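Local coordinates for protein LAIR1 ecotodomain from MGD21 antibody (Homo sapiens, PDB 7JZK) that forms the LAIR1-derived insert of a human antibody and binds the V2 domain of a Plasmodium RIFIN, at residues L75-Y80 with S87-Y92; S7-P12 with V25-V30; Q33-E38 with E49-T54; T14-G19 with D66-G71. One frame throughout, in Å; residues are numbered along the deposited sequence.

Contact 1 (L75-Y80 with S87-Y92)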
loop_
_atom_site.group_PDB
_atom_site.type_symbol
_atom_site.label_atom_id
_atom_site.label_comp_id
_atom_site.label_asym_id
_atom_site.label_seq_id
_atom_site.Cartn_x
_atom_site.Cartn_y
_atom_site.Cartn_z
ATOM N N LEU A 75 9.250 -9.228 11.747
ATOM C CA LEU A 75 10.023 -8.000 11.831
ATOM C C LEU A 75 9.240 -6.727 11.490
ATOM O O LEU A 75 8.391 -6.728 10.604
ATOM C CB LEU A 75 11.244 -8.133 10.921
ATOM C CG LEU A 75 12.475 -8.921 11.416
ATOM C CD1 LEU A 75 12.174 -10.222 12.107
ATOM C CD2 LEU A 75 13.464 -9.121 10.307
ATOM N N PHE A 76 9.550 -5.642 12.218
ATOM C CA PHE A 76 8.986 -4.303 12.060
ATOM C C PHE A 76 10.111 -3.282 12.198
ATOM O O PHE A 76 11.074 -3.509 12.928
ATOM C CB PHE A 76 7.899 -3.967 13.112
ATOM C CG PHE A 76 6.682 -4.865 13.060
ATOM C CD1 PHE A 76 6.684 -6.102 13.708
ATOM C CD2 PHE A 76 5.525 -4.472 12.377
ATOM C CE1 PHE A 76 5.567 -6.924 13.671
ATOM C CE2 PHE A 76 4.402 -5.291 12.344
ATOM C CZ PHE A 76 4.425 -6.520 12.986
ATOM N N ARG A 77 9.993 -2.143 11.508
ATOM C CA ARG A 77 10.998 -1.089 11.662
ATOM C C ARG A 77 10.382 0.250 11.274
ATOM O O ARG A 77 9.342 0.304 10.623
ATOM C CB ARG A 77 12.253 -1.370 10.834
ATOM C CG ARG A 77 12.141 -0.975 9.381
ATOM C CD ARG A 77 13.384 -1.381 8.656
ATOM N NE ARG A 77 13.273 -1.189 7.213
ATOM C CZ ARG A 77 14.284 -1.394 6.365
ATOM N NH1 ARG A 77 15.470 -1.793 6.824
ATOM N NH2 ARG A 77 14.125 -1.188 5.065
ATOM N N CYS A 78 11.028 1.333 11.681
ATOM C CA CYS A 78 10.478 2.659 11.446
ATOM C C CYS A 78 11.308 3.421 10.431
ATOM O O CYS A 78 12.507 3.182 10.251
ATOM C CB CYS A 78 10.382 3.494 12.732
ATOM S SG CYS A 78 9.585 2.670 14.141
ATOM N N ILE A 79 10.634 4.330 9.746
ATOM C CA ILE A 79 11.316 5.288 8.896
ATOM C C ILE A 79 10.450 6.533 8.884
ATOM O O ILE A 79 9.228 6.456 8.988
ATOM C CB ILE A 79 11.565 4.718 7.480
ATOM C CG1 ILE A 79 12.418 5.665 6.639
ATOM C CG2 ILE A 79 10.266 4.431 6.790
ATOM C CD1 ILE A 79 12.722 5.111 5.282
ATOM N N TYR A 80 11.072 7.693 8.819
ATOM C CA TYR A 80 10.267 8.893 8.866
ATOM C C TYR A 80 10.671 9.803 7.728
ATOM O O TYR A 80 11.747 9.664 7.138
ATOM C CB TYR A 80 10.374 9.618 10.209
ATOM C CG TYR A 80 11.734 10.184 10.518
ATOM C CD1 TYR A 80 12.634 9.470 11.291
ATOM C CD2 TYR A 80 12.109 11.447 10.066
ATOM C CE1 TYR A 80 13.857 9.973 11.587
ATOM C CE2 TYR A 80 13.337 11.954 10.350
ATOM C CZ TYR A 80 14.214 11.218 11.110
ATOM O OH TYR A 80 15.462 11.733 11.411
ATOM N N SER A 87 14.317 9.476 5.994
ATOM C CA SER A 87 15.466 9.143 6.810
ATOM C C SER A 87 15.924 7.715 6.525
ATOM O O SER A 87 15.257 6.952 5.820
ATOM C CB SER A 87 15.103 9.271 8.267
ATOM O OG SER A 87 14.205 8.247 8.568
ATOM N N GLU A 88 17.082 7.347 7.062
ATOM C CA GLU A 88 17.485 5.950 7.022
ATOM C C GLU A 88 16.611 5.148 7.974
ATOM O O GLU A 88 16.061 5.678 8.941
ATOM C CB GLU A 88 18.951 5.795 7.403
ATOM C CG GLU A 88 19.821 6.976 6.974
ATOM C CD GLU A 88 20.121 7.973 8.117
ATOM O OE1 GLU A 88 21.299 8.077 8.528
ATOM O OE2 GLU A 88 19.190 8.665 8.592
ATOM N N GLN A 89 16.419 3.875 7.653
ATOM C CA GLN A 89 15.527 3.048 8.451
ATOM C C GLN A 89 16.158 2.742 9.803
ATOM O O GLN A 89 17.378 2.725 9.955
ATOM C CB GLN A 89 15.195 1.742 7.716
ATOM C CG GLN A 89 14.696 1.938 6.304
ATOM C CD GLN A 89 15.844 1.971 5.332
ATOM O OE1 GLN A 89 17.002 2.073 5.741
ATOM N NE2 GLN A 89 15.548 1.850 4.044
ATOM N N SER A 90 15.307 2.500 10.788
ATOM C CA SER A 90 15.738 1.958 12.058
ATOM C C SER A 90 16.098 0.477 11.929
ATOM O O SER A 90 15.863 -0.175 10.908
ATOM C CB SER A 90 14.625 2.081 13.084
ATOM O OG SER A 90 13.855 0.893 13.091
ATOM N N ASP A 91 16.691 -0.057 12.982
ATOM C CA ASP A 91 16.934 -1.486 13.050
ATOM C C ASP A 91 15.607 -2.235 13.148
ATOM O O ASP A 91 14.613 -1.693 13.636
ATOM C CB ASP A 91 17.813 -1.816 14.256
ATOM C CG ASP A 91 19.288 -1.829 13.901
ATOM O OD1 ASP A 91 19.655 -1.187 12.889
ATOM O OD2 ASP A 91 20.088 -2.463 14.631
ATOM N N TYR A 92 15.593 -3.483 12.662
ATOM C CA TYR A 92 14.410 -4.329 12.765
ATOM C C TYR A 92 14.208 -4.795 14.196
ATOM O O TYR A 92 15.157 -5.041 14.935
ATOM C CB TYR A 92 14.515 -5.573 11.861
ATOM C CG TYR A 92 14.207 -5.311 10.402
ATOM C CD1 TYR A 92 15.225 -5.245 9.471
ATOM C CD2 TYR A 92 12.918 -5.089 9.963
ATOM C CE1 TYR A 92 14.972 -4.979 8.136
ATOM C CE2 TYR A 92 12.648 -4.824 8.620
ATOM C CZ TYR A 92 13.684 -4.770 7.710
ATOM O OH TYR A 92 13.481 -4.500 6.375
HETATM O O HOH W 1 16.958 -1.423 8.820
#

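Contact 2 (S7-P12 with V25-V30)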
loop_
_atom_site.group_PDB
_atom_site.type_symbol
_atom_site.label_atom_id
_atom_site.label_comp_id
_atom_site.label_asym_id
_atom_site.label_seq_id
_atom_site.Cartn_x
_atom_site.Cartn_y
_atom_site.Cartn_z
ATOM N N SER A 7 14.116 5.215 16.010
ATOM C CA SER A 7 14.179 3.993 16.797
ATOM C C SER A 7 12.772 3.420 16.929
ATOM O O SER A 7 11.775 4.144 16.847
ATOM C CB SER A 7 14.771 4.225 18.203
ATOM O OG SER A 7 13.787 4.698 19.119
ATOM N N ILE A 8 12.702 2.110 17.123
ATOM C CA ILE A 8 11.444 1.385 17.234
ATOM C C ILE A 8 11.467 0.647 18.558
ATOM O O ILE A 8 12.490 0.055 18.919
ATOM C CB ILE A 8 11.257 0.405 16.047
ATOM C CG1 ILE A 8 10.100 -0.573 16.254
ATOM C CG2 ILE A 8 12.517 -0.375 15.730
ATOM C CD1 ILE A 8 8.742 0.007 16.124
ATOM N N SER A 9 10.341 0.682 19.274
ATOM C CA SER A 9 10.180 -0.086 20.504
ATOM C C SER A 9 8.779 -0.683 20.508
ATOM O O SER A 9 7.904 -0.234 19.773
ATOM C CB SER A 9 10.415 0.766 21.768
ATOM O OG SER A 9 9.979 2.112 21.587
ATOM N N ALA A 10 8.571 -1.705 21.342
ATOM C CA ALA A 10 7.276 -2.360 21.474
ATOM C C ALA A 10 6.854 -2.399 22.932
ATOM O O ALA A 10 7.656 -2.727 23.810
ATOM C CB ALA A 10 7.309 -3.793 20.928
ATOM N N GLU A 11 5.579 -2.086 23.173
ATOM C CA GLU A 11 5.003 -2.060 24.507
ATOM C C GLU A 11 3.755 -2.935 24.523
ATOM O O GLU A 11 2.859 -2.754 23.676
ATOM C CB GLU A 11 4.646 -0.622 24.899
ATOM C CG GLU A 11 5.730 0.396 24.535
ATOM C CD GLU A 11 5.296 1.826 24.771
ATOM O OE1 GLU A 11 6.152 2.737 24.673
ATOM O OE2 GLU A 11 4.097 2.045 25.049
ATOM N N PRO A 12 3.614 -3.844 25.494
ATOM C CA PRO A 12 4.496 -4.017 26.654
ATOM C C PRO A 12 5.778 -4.797 26.381
ATOM O O PRO A 12 6.500 -5.031 27.338
ATOM C CB PRO A 12 3.622 -4.797 27.637
ATOM C CG PRO A 12 2.713 -5.635 26.731
ATOM C CD PRO A 12 2.473 -4.788 25.507
ATOM N N VAL A 25 6.201 1.830 18.924
ATOM C CA VAL A 25 6.466 3.251 19.131
ATOM C C VAL A 25 7.692 3.618 18.311
ATOM O O VAL A 25 8.779 3.052 18.507
ATOM C CB VAL A 25 6.680 3.588 20.616
ATOM C CG1 VAL A 25 6.791 5.097 20.808
ATOM C CG2 VAL A 25 5.553 3.003 21.473
ATOM N N CYS A 26 7.492 4.523 17.365
ATOM C CA CYS A 26 8.537 5.027 16.493
ATOM C C CYS A 26 8.936 6.417 16.960
ATOM O O CYS A 26 8.075 7.290 17.125
ATOM C CB CYS A 26 8.041 5.078 15.052
ATOM S SG CYS A 26 7.726 3.482 14.341
ATOM N N ARG A 27 10.226 6.617 17.198
ATOM C CA ARG A 27 10.724 7.893 17.692
ATOM C C ARG A 27 11.756 8.468 16.745
ATOM O O ARG A 27 12.635 7.749 16.256
ATOM C CB ARG A 27 11.295 7.771 19.093
ATOM C CG ARG A 27 10.198 7.750 20.136
ATOM C CD ARG A 27 10.756 7.861 21.526
ATOM N NE ARG A 27 10.114 6.944 22.471
ATOM C CZ ARG A 27 10.263 5.622 22.491
ATOM N NH1 ARG A 27 9.627 4.903 23.410
ATOM N NH2 ARG A 27 11.028 5.006 21.593
ATOM N N GLY A 28 11.607 9.766 16.490
ATOM C CA GLY A 28 12.530 10.529 15.691
ATOM C C GLY A 28 12.688 11.953 16.211
ATOM O O GLY A 28 12.387 12.271 17.378
ATOM N N PRO A 29 13.210 12.827 15.354
ATOM C CA PRO A 29 13.424 14.227 15.731
ATOM C C PRO A 29 12.108 14.997 15.676
ATOM O O PRO A 29 11.066 14.461 15.295
ATOM C CB PRO A 29 14.406 14.722 14.663
ATOM C CG PRO A 29 14.019 13.909 13.435
ATOM C CD PRO A 29 13.634 12.552 13.972
ATOM N N VAL A 30 12.157 16.263 16.110
ATOM C CA VAL A 30 10.983 17.132 16.057
ATOM C C VAL A 30 10.689 17.498 14.619
ATOM O O VAL A 30 11.604 17.686 13.809
ATOM C CB VAL A 30 11.192 18.382 16.934
ATOM C CG1 VAL A 30 10.299 19.549 16.473
ATOM C CG2 VAL A 30 10.915 18.055 18.399
#

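Contact 3 (Q33-E38 with E49-T54)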
loop_
_atom_site.group_PDB
_atom_site.type_symbol
_atom_site.label_atom_id
_atom_site.label_comp_id
_atom_site.label_asym_id
_atom_site.label_seq_id
_atom_site.Cartn_x
_atom_site.Cartn_y
_atom_site.Cartn_z
ATOM N N GLN A 33 7.096 14.731 9.540
ATOM C CA GLN A 33 5.825 14.828 8.833
ATOM C C GLN A 33 5.095 13.499 8.855
ATOM O O GLN A 33 3.932 13.431 9.262
ATOM C CB GLN A 33 6.058 15.263 7.400
ATOM C CG GLN A 33 6.934 16.468 7.294
ATOM C CD GLN A 33 6.989 16.964 5.888
ATOM O OE1 GLN A 33 6.113 16.650 5.068
ATOM N NE2 GLN A 33 8.025 17.728 5.577
ATOM N N THR A 34 5.785 12.424 8.481
ATOM C CA THR A 34 5.150 11.122 8.423
ATOM C C THR A 34 6.074 10.070 9.019
ATOM O O THR A 34 7.275 10.050 8.733
ATOM C CB THR A 34 4.819 10.726 6.977
ATOM O OG1 THR A 34 4.235 11.834 6.287
ATOM C CG2 THR A 34 3.802 9.657 6.992
ATOM N N PHE A 35 5.498 9.187 9.822
ATOM C CA PHE A 35 6.152 7.961 10.248
ATOM C C PHE A 35 5.587 6.801 9.437
ATOM O O PHE A 35 4.366 6.692 9.288
ATOM C CB PHE A 35 5.893 7.698 11.725
ATOM C CG PHE A 35 7.055 7.982 12.586
ATOM C CD1 PHE A 35 7.023 9.036 13.477
ATOM C CD2 PHE A 35 8.202 7.232 12.469
ATOM C CE1 PHE A 35 8.122 9.316 14.274
ATOM C CE2 PHE A 35 9.290 7.495 13.245
ATOM C CZ PHE A 35 9.257 8.539 14.158
ATOM N N ARG A 36 6.460 5.920 8.945
ATOM C CA ARG A 36 6.055 4.711 8.234
ATOM C C ARG A 36 6.619 3.499 8.962
ATOM O O ARG A 36 7.842 3.397 9.160
ATOM C CB ARG A 36 6.555 4.729 6.790
ATOM C CG ARG A 36 6.594 3.394 6.072
ATOM C CD ARG A 36 6.856 3.603 4.578
ATOM N NE ARG A 36 5.891 4.513 3.962
ATOM C CZ ARG A 36 5.913 4.871 2.676
ATOM N NH1 ARG A 36 6.856 4.399 1.860
ATOM N NH2 ARG A 36 4.992 5.701 2.197
ATOM N N LEU A 37 5.729 2.571 9.314
ATOM C CA LEU A 37 6.072 1.326 9.982
ATOM C C LEU A 37 6.099 0.226 8.940
ATOM O O LEU A 37 5.083 -0.017 8.275
ATOM C CB LEU A 37 5.074 1.008 11.085
ATOM C CG LEU A 37 5.203 -0.370 11.710
ATOM C CD1 LEU A 37 6.395 -0.406 12.670
ATOM C CD2 LEU A 37 3.911 -0.613 12.469
ATOM N N GLU A 38 7.280 -0.333 8.752
ATOM C CA GLU A 38 7.480 -1.328 7.692
ATOM C C GLU A 38 7.597 -2.718 8.281
ATOM O O GLU A 38 8.012 -2.845 9.419
ATOM C CB GLU A 38 8.752 -1.006 6.921
ATOM C CG GLU A 38 8.663 0.130 5.932
ATOM C CD GLU A 38 9.969 0.285 5.179
ATOM O OE1 GLU A 38 10.114 1.250 4.430
ATOM O OE2 GLU A 38 10.836 -0.571 5.349
ATOM N N GLU A 49 0.435 10.332 9.975
ATOM C CA GLU A 49 0.869 11.704 10.156
ATOM C C GLU A 49 0.471 12.267 11.510
ATOM O O GLU A 49 0.808 13.410 11.806
ATOM C CB GLU A 49 0.335 12.608 9.042
ATOM C CG GLU A 49 0.895 12.310 7.673
ATOM C CD GLU A 49 0.559 13.412 6.683
ATOM O OE1 GLU A 49 -0.075 13.139 5.636
ATOM O OE2 GLU A 49 0.930 14.572 6.964
ATOM N N ASP A 50 -0.222 11.503 12.347
ATOM C CA ASP A 50 -0.470 11.974 13.704
ATOM C C ASP A 50 0.804 11.683 14.495
ATOM O O ASP A 50 0.945 10.644 15.145
ATOM C CB ASP A 50 -1.695 11.302 14.314
ATOM C CG ASP A 50 -1.920 11.687 15.789
ATOM O OD1 ASP A 50 -1.425 12.751 16.250
ATOM O OD2 ASP A 50 -2.575 10.895 16.502
ATOM N N VAL A 51 1.742 12.625 14.444
ATOM C CA VAL A 51 3.000 12.538 15.180
ATOM C C VAL A 51 2.919 13.512 16.344
ATOM O O VAL A 51 2.626 14.697 16.151
ATOM C CB VAL A 51 4.210 12.858 14.280
ATOM C CG1 VAL A 51 4.452 11.727 13.273
ATOM C CG2 VAL A 51 3.977 14.154 13.526
ATOM N N SER A 52 3.152 13.020 17.551
ATOM C CA SER A 52 3.021 13.857 18.731
ATOM C C SER A 52 4.420 14.229 19.202
ATOM O O SER A 52 5.250 13.350 19.461
ATOM C CB SER A 52 2.220 13.159 19.834
ATOM O OG SER A 52 2.474 11.769 19.872
ATOM N N GLN A 53 4.687 15.528 19.273
ATOM C CA GLN A 53 5.973 16.020 19.756
ATOM C C GLN A 53 5.983 15.885 21.270
ATOM O O GLN A 53 5.290 16.627 21.967
ATOM C CB GLN A 53 6.181 17.466 19.334
ATOM C CG GLN A 53 7.376 18.075 19.957
ATOM C CD GLN A 53 7.416 19.553 19.739
ATOM O OE1 GLN A 53 7.144 20.037 18.639
ATOM N NE2 GLN A 53 7.757 20.292 20.787
ATOM N N THR A 54 6.754 14.935 21.793
ATOM C CA THR A 54 6.742 14.731 23.237
ATOM C C THR A 54 7.614 15.748 23.969
ATOM O O THR A 54 7.209 16.285 25.008
ATOM C CB THR A 54 7.210 13.310 23.555
ATOM O OG1 THR A 54 8.635 13.252 23.456
ATOM C CG2 THR A 54 6.628 12.336 22.554
#

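Contact 4 (T14-G19 with D66-G71)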
loop_
_atom_site.group_PDB
_atom_site.type_symbol
_atom_site.label_atom_id
_atom_site.label_comp_id
_atom_site.label_asym_id
_atom_site.label_seq_id
_atom_site.Cartn_x
_atom_site.Cartn_y
_atom_site.Cartn_z
ATOM N N THR A 14 8.311 -7.460 23.339
ATOM C CA THR A 14 8.461 -8.201 22.096
ATOM C C THR A 14 7.728 -9.536 22.095
ATOM O O THR A 14 7.532 -10.115 21.018
ATOM C CB THR A 14 9.929 -8.460 21.794
ATOM O OG1 THR A 14 10.531 -9.105 22.925
ATOM C CG2 THR A 14 10.615 -7.150 21.498
ATOM N N VAL A 15 7.368 -10.057 23.266
ATOM C CA VAL A 15 6.642 -11.316 23.381
ATOM C C VAL A 15 5.223 -11.008 23.817
ATOM O O VAL A 15 4.999 -10.438 24.894
ATOM C CB VAL A 15 7.326 -12.301 24.335
ATOM C CG1 VAL A 15 6.682 -13.679 24.199
ATOM C CG2 VAL A 15 8.810 -12.380 23.965
ATOM N N ILE A 16 4.271 -11.342 22.955
ATOM C CA ILE A 16 2.863 -11.039 23.167
ATOM C C ILE A 16 2.104 -12.348 23.147
ATOM O O ILE A 16 2.283 -13.148 22.223
ATOM C CB ILE A 16 2.317 -10.070 22.101
ATOM C CG1 ILE A 16 3.147 -8.769 22.103
ATOM C CG2 ILE A 16 0.822 -9.817 22.311
ATOM C CD1 ILE A 16 3.169 -8.018 23.438
ATOM N N PRO A 17 1.277 -12.642 24.152
ATOM C CA PRO A 17 0.415 -13.823 24.062
ATOM C C PRO A 17 -0.606 -13.654 22.953
ATOM O O PRO A 17 -1.112 -12.552 22.706
ATOM C CB PRO A 17 -0.262 -13.884 25.431
ATOM C CG PRO A 17 -0.214 -12.457 25.929
ATOM C CD PRO A 17 1.065 -11.890 25.398
ATOM N N LEU A 18 -0.936 -14.771 22.314
ATOM C CA LEU A 18 -1.943 -14.775 21.267
ATOM C C LEU A 18 -3.204 -14.102 21.773
ATOM O O LEU A 18 -3.685 -14.402 22.870
ATOM C CB LEU A 18 -2.242 -16.220 20.841
ATOM C CG LEU A 18 -3.103 -16.473 19.586
ATOM C CD1 LEU A 18 -2.397 -15.986 18.322
ATOM C CD2 LEU A 18 -3.489 -17.952 19.438
ATOM N N GLY A 19 -3.704 -13.148 20.996
ATOM C CA GLY A 19 -4.926 -12.448 21.300
ATOM C C GLY A 19 -4.733 -11.140 22.029
ATOM O O GLY A 19 -5.653 -10.319 22.037
ATOM N N ASP A 66 -4.578 -4.310 18.382
ATOM C CA ASP A 66 -5.388 -4.651 19.547
ATOM C C ASP A 66 -5.295 -6.132 19.872
ATOM O O ASP A 66 -5.186 -6.513 21.041
ATOM C CB ASP A 66 -6.848 -4.261 19.327
ATOM C CG ASP A 66 -7.039 -2.760 19.142
ATOM O OD1 ASP A 66 -6.502 -1.971 19.958
ATOM O OD2 ASP A 66 -7.750 -2.363 18.190
ATOM N N SER A 67 -5.357 -6.993 18.867
ATOM C CA SER A 67 -5.322 -8.424 19.133
ATOM C C SER A 67 -4.457 -9.082 18.074
ATOM O O SER A 67 -4.855 -9.166 16.910
ATOM C CB SER A 67 -6.737 -9.007 19.148
ATOM O OG SER A 67 -6.745 -10.349 19.620
ATOM N N VAL A 68 -3.287 -9.542 18.475
ATOM C CA VAL A 68 -2.339 -10.124 17.537
ATOM C C VAL A 68 -2.733 -11.558 17.223
ATOM O O VAL A 68 -3.338 -12.259 18.043
ATOM C CB VAL A 68 -0.899 -10.059 18.078
ATOM C CG1 VAL A 68 -0.555 -8.640 18.492
ATOM C CG2 VAL A 68 -0.721 -11.043 19.222
ATOM N N ASN A 69 -2.405 -11.991 16.016
ATOM C CA ASN A 69 -2.469 -13.399 15.650
ATOM C C ASN A 69 -1.093 -13.802 15.141
ATOM O O ASN A 69 -0.164 -12.978 15.101
ATOM C CB ASN A 69 -3.565 -13.689 14.617
ATOM C CG ASN A 69 -3.475 -12.813 13.389
ATOM O OD1 ASN A 69 -2.466 -12.810 12.674
ATOM N ND2 ASN A 69 -4.544 -12.071 13.123
ATOM N N ALA A 70 -0.968 -15.084 14.758
ATOM C CA ALA A 70 0.336 -15.604 14.354
ATOM C C ALA A 70 0.908 -14.849 13.158
ATOM O O ALA A 70 2.134 -14.735 13.033
ATOM C CB ALA A 70 0.235 -17.098 14.023
ATOM N N GLY A 71 0.049 -14.295 12.297
ATOM C CA GLY A 71 0.530 -13.558 11.143
ATOM C C GLY A 71 1.184 -12.237 11.484
ATOM O O GLY A 71 1.918 -11.689 10.656
#

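Contact 1 (L75-Y80 with S87-Y92)
Arg-77 starts from the crowded rotamer, CG between the backbone N and the carbonyl carbon (chi1 82°), then runs extended from CG to NE. Gln-89 and Tyr-92 each set CG beside their own backbone N, and Gln-89 bends again at chi2, so the guanidinium ends up between them. Gln-89 CG lies over one guanidinium face, 3.4 Å from Arg-77 CZ, with the amide stacked alongside. Tyr-92 OH sits over the opposite face, 3.2 Å from Arg-77 CZ; at that position it touches the pi face and takes no hydrogen bond from NE or NH1. The ring plane is within 11° of the guanidinium plane. Lower down, Arg-77 CD makes a CH-pi contact over the tyrosine ring, 3.7 Å from its centroid, while Leu-75 CD2 covers the ring's other face. The guanidinium is thus sandwiched between Gln-89 and Tyr-92, with a salt bridge from Arg-77 NE to Glu-38 OE2, and a water held weakly by NH1 donates to Ser-90 O.

The backbone pairing is irregular. Ser-90 N reaches Cys-78 O at 2.9 Å, nearly along the C=O axis, but Cys-78 N is met by the hydroxyl Ser-90 OG at 3.2 Å. That OG in turn donates to Asp-91 O at 2.7 Å. Farther along, Ser-87 N bonds Tyr-80 O at 2.8 Å, and Ser-87 CB rides over the Tyr-80 ring, 3.6 Å from its centroid. Gln-89 and Ile-79 also pack on the RIFIN chain. With Cys-78 tied to Cys-26, this is the F-G beta hairpin of an immunoglobulin domain, its second strand interrupted.

Contact 2 (S7-P12 with V25-V30)
The guanidinium of Arg-27 lies over Val-25 CG1, the chain bending at chi3 to fold the flat group back along its own strand. Its rim then faces strand 7-11: Arg-27 NH2 donates to Ser-9 OG at 3.1 Å, somewhat out of the guanidinium plane, and NH1 adds a weak bond to the same oxygen. Ser-7 OG lies in plane at the edge, farther off. Ser-9 OG also reaches weakly to Val-25 O.

Beneath these side chains the strands pair antiparallel. Ser-7 and Arg-27 exchange two N-H to O bonds, as do Ser-9 and Val-25, the shortest being Val-25 N to Ser-9 O at 2.8 Å. Between them Ile-8 and Cys-26 form a non-hydrogen-bonded pair whose side chains turn to the other face, where Ile-8 CD1 touches Cys-26 SG at 4.0 Å beside the disulfide to Cys-78. Glu-11 lays OE1 against Val-25 CG2 at 3.3 Å, while its OE2 forms a salt bridge with Arg-62. Glu-11 OE1 stays 4.3 Å from Arg-27 NH1, beyond salt-bridge range, so the two charges probably attract only modestly. Here the Ser-9 and Arg-27 face bonds hydroxyl to guanidinium, while Ile-8 and Cys-26 put apolar groups and the disulfide on the other.

Contact 3 (Q33-E38 with E49-T54)
Val-51 meets Phe-35 at the ring's edge: its CG1 lies near the ring plane, 3.7 Å from Phe-35 CD1, and the two side chains cross obliquely. Val-51 sets CG1 beside its own backbone N (chi1 -71°), which carries that methyl to the ring. Phe-35 has an unusual chi1 of -105°, away from the staggered positions, and its ring reaches inward to the CB of Cys-26 and to Ala-61 on strand 58-65. The valine therefore meets the edge of the buried ring.

The second pair is Thr-34 with Glu-49, again crossed obliquely. Here the glutamate's aliphatic stem does the touching: Glu-49 CG is 3.6 Å from Thr-34 OG1, which is held beside the threonine's own N. Glu-49 CG is also 3.6 Å from Gln-33 O, and the chain then continues extended past CG. These are van der Waals contacts of methylene against oxygen, and the two segments share no hydrogen bond.

The backbone is irregular on both sides of the contact. Gln-33 and Thr-34 together face Tyr-81 in a classic beta bulge at the start of strand 34-38. In the other segment, Asp-50 centres an inverse gamma turn, in which Val-51 N reaches Glu-49 O by a weak bond of 2.9 Å. That turn lies where the chain leaves strand 45-48, a neighbour of 34-38, and heads for strand 52-55 at the edge of the other sheet. This crossing from 45-48 to 52-55 is the C'-to-D connection at the edge of an immunoglobulin beta-sandwich.

Contact 4 (T14-G19 with D66-G71)
Val-68, Gly-19 and Leu-18 carry this contact, at one end of the immunoglobulin beta-sandwich, where the turn after strand 15-16 meets the connection between strands 58-65 and 74-82. Val-68 is the most covered of the three. Its CG2, in the crowded position between N and carbonyl carbon, presses on Ile-16 CG2 at 3.7 Å, the two side chains crossing at about a right angle, and it also lies near Pro-17 O. Val-22 and Val-97 pack on Val-68 too, so this valine is packed among Ile-16, Val-22 and Val-97.

Leu-18 reaches over from the exposed side. With CG anti to its backbone N (chi1 -170°), it sends CD1 across to the backbone of the other segment, 3.7 Å from Asn-69 CA and a little farther from Val-68 O. On the strand side it touches Val-97.

Gly-19 brings only backbone, and at a positive phi of 95° both its N and its O are bonded to the other segment. Gly-19 N donates to Val-68 O at 3.1 Å, in the carbonyl plane but somewhat bent. Val-68 makes a further backbone bond with Ser-20, so the pairing continues one residue on. Ser-67 takes the glycine's carbonyl: with OG anti to its own N, Ser-67 OG donates to Gly-19 O at 2.7 Å, approaching from above the carbonyl plane, 37° out of it.

Contacts 1 and 2 lie nearest the middle of the chain, one in each sheet, and the disulfide between Cys-78 and Cys-26 joins them directly. Both draw on strand pairing, regular in contact 2 and interrupted in contact 1. Contact 3 shares one sheet with contact 1 through 33-38, linked by the Arg-77 to Glu-38 salt bridge, and leads to the other through 49-54; its Phe-35 ring reaches Cys-26 of contact 2, and its touch is mostly van der Waals. Contact 4 is the most exposed and farthest out, across the centre from contact 3. There a short strand and its turn meet a loop, held by one backbone bond and one serine bond round buried Ile-16 and Val-68.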